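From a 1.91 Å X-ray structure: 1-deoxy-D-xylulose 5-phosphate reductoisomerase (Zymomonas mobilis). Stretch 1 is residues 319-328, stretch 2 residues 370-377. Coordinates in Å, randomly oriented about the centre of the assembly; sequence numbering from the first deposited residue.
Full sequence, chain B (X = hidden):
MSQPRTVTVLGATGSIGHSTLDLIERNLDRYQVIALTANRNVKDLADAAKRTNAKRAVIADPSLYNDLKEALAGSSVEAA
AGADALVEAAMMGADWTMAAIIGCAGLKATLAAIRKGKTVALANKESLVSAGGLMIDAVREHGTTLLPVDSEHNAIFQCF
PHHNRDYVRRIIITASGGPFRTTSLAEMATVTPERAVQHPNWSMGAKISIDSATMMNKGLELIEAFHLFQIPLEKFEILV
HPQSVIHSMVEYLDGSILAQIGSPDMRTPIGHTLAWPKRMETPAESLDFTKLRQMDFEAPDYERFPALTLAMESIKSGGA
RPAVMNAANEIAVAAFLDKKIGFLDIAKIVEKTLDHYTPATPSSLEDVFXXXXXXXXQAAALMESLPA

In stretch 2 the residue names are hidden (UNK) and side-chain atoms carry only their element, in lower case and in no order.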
# COMPACT_ATOMS: atom_id res chain seq x y z
N GLY B 319 -13.64 19.38 21.30
CA GLY B 319 -13.41 20.64 21.99
C GLY B 319 -11.97 20.81 22.43
O GLY B 319 -11.04 20.53 21.67
N ALA B 320 -11.78 21.26 23.66
CA ALA B 320 -10.45 21.49 24.19
C ALA B 320 -9.83 20.27 24.87
O ALA B 320 -8.70 20.34 25.35
CB ALA B 320 -10.49 22.66 25.17
N ARG B 321 -10.56 19.16 24.92
CA ARG B 321 -10.06 17.95 25.57
C ARG B 321 -8.66 17.51 25.13
O ARG B 321 -7.78 17.30 25.96
CB ARG B 321 -11.05 16.80 25.40
CG ARG B 321 -11.99 16.59 26.58
CD ARG B 321 -12.92 17.77 26.81
NE ARG B 321 -13.96 17.46 27.79
CZ ARG B 321 -14.98 18.27 28.08
NH1 ARG B 321 -15.10 19.44 27.47
NH2 ARG B 321 -15.89 17.90 28.98
N PRO B 322 -8.44 17.36 23.82
CA PRO B 322 -7.11 16.94 23.36
C PRO B 322 -6.00 17.88 23.83
O PRO B 322 -4.94 17.42 24.26
CB PRO B 322 -7.27 16.93 21.84
CG PRO B 322 -8.72 16.52 21.67
CD PRO B 322 -9.40 17.39 22.70
N ALA B 323 -6.24 19.18 23.77
CA ALA B 323 -5.23 20.14 24.22
C ALA B 323 -4.98 19.97 25.71
O ALA B 323 -3.84 20.02 26.18
CB ALA B 323 -5.69 21.57 23.92
N VAL B 324 -6.05 19.77 26.47
CA VAL B 324 -5.94 19.59 27.92
C VAL B 324 -5.16 18.32 28.22
O VAL B 324 -4.29 18.31 29.08
CB VAL B 324 -7.33 19.50 28.59
CG1 VAL B 324 -7.18 19.16 30.06
CG2 VAL B 324 -8.07 20.82 28.42
N MET B 325 -5.48 17.25 27.50
CA MET B 325 -4.78 15.98 27.70
C MET B 325 -3.29 16.13 27.44
O MET B 325 -2.46 15.65 28.22
CB MET B 325 -5.35 14.91 26.78
CG MET B 325 -4.72 13.55 26.96
SD MET B 325 -5.29 12.38 25.72
CE MET B 325 -4.19 12.78 24.37
N ASN B 326 -2.95 16.79 26.33
CA ASN B 326 -1.55 16.98 25.96
C ASN B 326 -0.80 17.79 27.01
O ASN B 326 0.30 17.40 27.43
CB ASN B 326 -1.44 17.69 24.61
CG ASN B 326 -0.00 17.92 24.20
OD1 ASN B 326 0.73 16.97 23.92
ND2 ASN B 326 0.41 19.18 24.17
N ALA B 327 -1.37 18.91 27.43
CA ALA B 327 -0.73 19.75 28.43
C ALA B 327 -0.55 19.01 29.75
O ALA B 327 0.51 19.07 30.36
CB ALA B 327 -1.54 21.02 28.65
N ALA B 328 -1.59 18.31 30.20
CA ALA B 328 -1.49 17.58 31.45
C ALA B 328 -0.41 16.51 31.37
O ALA B 328 0.32 16.27 32.34
CB ALA B 328 -2.83 16.93 31.79
N UNK B 370 -3.90 29.57 26.12
CA UNK B 370 -4.51 29.76 27.43
C UNK B 370 -4.91 28.41 28.02
O UNK B 370 -4.71 28.15 29.21
c UNK B 370 -5.73 30.68 27.31
N UNK B 371 -5.49 27.55 27.20
CA UNK B 371 -5.91 26.23 27.64
C UNK B 371 -4.69 25.41 28.05
O UNK B 371 -4.71 24.74 29.07
c UNK B 371 -6.88 24.03 26.90
c UNK B 371 -6.66 25.49 26.52
c UNK B 371 -8.72 25.67 25.05
c UNK B 371 -7.98 26.21 26.24
N UNK B 372 -3.63 25.48 27.25
CA UNK B 372 -2.42 24.74 27.55
C UNK B 372 -1.87 25.20 28.90
O UNK B 372 -1.52 24.39 29.76
o UNK B 372 -0.20 22.90 26.23
c UNK B 372 -0.14 24.08 26.65
c UNK B 372 -1.36 24.97 26.47
o UNK B 372 0.87 24.55 27.21
N UNK B 373 -1.80 26.52 29.07
CA UNK B 373 -1.29 27.13 30.30
C UNK B 373 -2.09 26.70 31.52
O UNK B 373 -1.52 26.25 32.51
o UNK B 373 0.01 29.23 32.08
c UNK B 373 -1.34 28.65 30.19
n UNK B 373 -2.08 30.06 32.03
c UNK B 373 -1.07 29.34 31.52
N UNK B 374 -3.41 26.84 31.44
CA UNK B 374 -4.28 26.49 32.54
C UNK B 374 -4.24 24.99 32.85
O UNK B 374 -4.16 24.59 34.01
c UNK B 374 -6.17 27.77 34.58
o UNK B 374 -5.56 28.83 34.32
c UNK B 374 -6.66 26.91 33.42
o UNK B 374 -6.40 27.39 35.74
c UNK B 374 -5.72 26.92 32.23
N UNK B 375 -4.29 24.16 31.81
CA UNK B 375 -4.24 22.71 32.00
C UNK B 375 -2.98 22.32 32.76
O UNK B 375 -3.02 21.47 33.65
c UNK B 375 -4.28 22.00 30.65
N UNK B 376 -1.86 22.94 32.40
CA UNK B 376 -0.58 22.68 33.06
C UNK B 376 -0.64 23.02 34.55
O UNK B 376 -0.14 22.28 35.39
c UNK B 376 1.90 24.00 30.35
c UNK B 376 3.68 22.69 29.25
c UNK B 376 1.05 22.97 31.10
n UNK B 376 4.28 22.49 30.42
n UNK B 376 4.19 22.16 28.14
c UNK B 376 0.53 23.52 32.41
n UNK B 376 2.55 23.41 29.19
N UNK B 377 -1.25 24.16 34.87
CA UNK B 377 -1.37 24.58 36.26
C UNK B 377 -2.29 23.64 37.04
O UNK B 377 -1.99 23.26 38.17
c UNK B 377 -1.89 26.03 36.33
c UNK B 377 -2.27 26.38 37.77
c UNK B 377 -0.81 26.97 35.81
c UNK B 377 -1.24 28.41 35.72
O HOH W 1 -1.81 21.34 24.81

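Position 370 opens the visible part of the second helix with a single side-chain carbon, CB, whose closest approach to the first stretch is 9.6 Å, to CB of Ala320; the residue touches a crystal neighbour. One carbon and nothing beyond it make this residue Ala370.

Position 371 carries four carbons. The chain forks at the first of them, and one arm is two carbons long, the other one. The group points toward the first helix, where the tip of its long arm lies 3.5 Å from CB of Ala320, while its short arm lies 4.0 Å from CB of Ala323 and 3.7 Å from CG2 of Val324. A fork at CB with arms of unequal length identifies Ile371; the long arm ends in CD1 and the short arm is CG2. With chi1 in m and chi2 in t, both arms are engaged by the same neighbouring surface.

Position 372 has two carbons, the second bearing two oxygens. Its CA-to-CB bond points sideways, but the end of the side chain comes nearer, and one oxygen approaches CB of Ala327 to 3.3 Å. Two oxygens on the second carbon indicate a carboxylate, hence Asp372, and the oxygen near Ala327 is OD1. The distance from OD1 of Asp372 to ND2 of Asn326 is 4.3 Å, too long for a direct hydrogen bond. Water 1 spans the gap, donating to Asp372 OD1 at 2.7 Å and to Ala323 O at 2.8 Å and accepting from Asn326 ND2 at 3.2 Å.

Position 373 also has two carbons, but the second carries one oxygen and one nitrogen. It points away from the first stretch and makes no contact with it. The amide identifies Asn373.

At position 374 three carbons precede a pair of oxygens, and the end of the chain leads away from the first helix. The longer carboxylate side chain is that of Glu374.

Position 375 again has only CB, now directed toward the first helix: it lies 3.5 Å from CB of Ala327 and 4.0 Å from CA of Val324. This is Ala375, whose small side chain accompanies a CA-to-CA distance of 5.4 Å to Val324.

Position 376 extends through three carbons and a nitrogen to a carbon bearing two more nitrogens. Its second side-chain carbon lies 4.0 Å from O of Ala327. The guanidinium group defines Arg376, and its NE donates to Asp372 OD2 at 2.8 Å, a salt bridge one turn back along the same helix.

Position 377 repeats the four-carbon fork with one two-carbon arm, but out of reach of the first stretch: Ile377.

The helices cross at -48° with their axes 8.0 Å apart, and 347 Å² is buried between the two stretches. No direct hydrogen bond joins them. Ile371 and Ala375 pack against Ala320, Ala323, Val324 and Ala327, while Asp372 uses one oxygen for the bridging water and the other for Arg376.

Stretch 2 (370-377) AIDNEARI
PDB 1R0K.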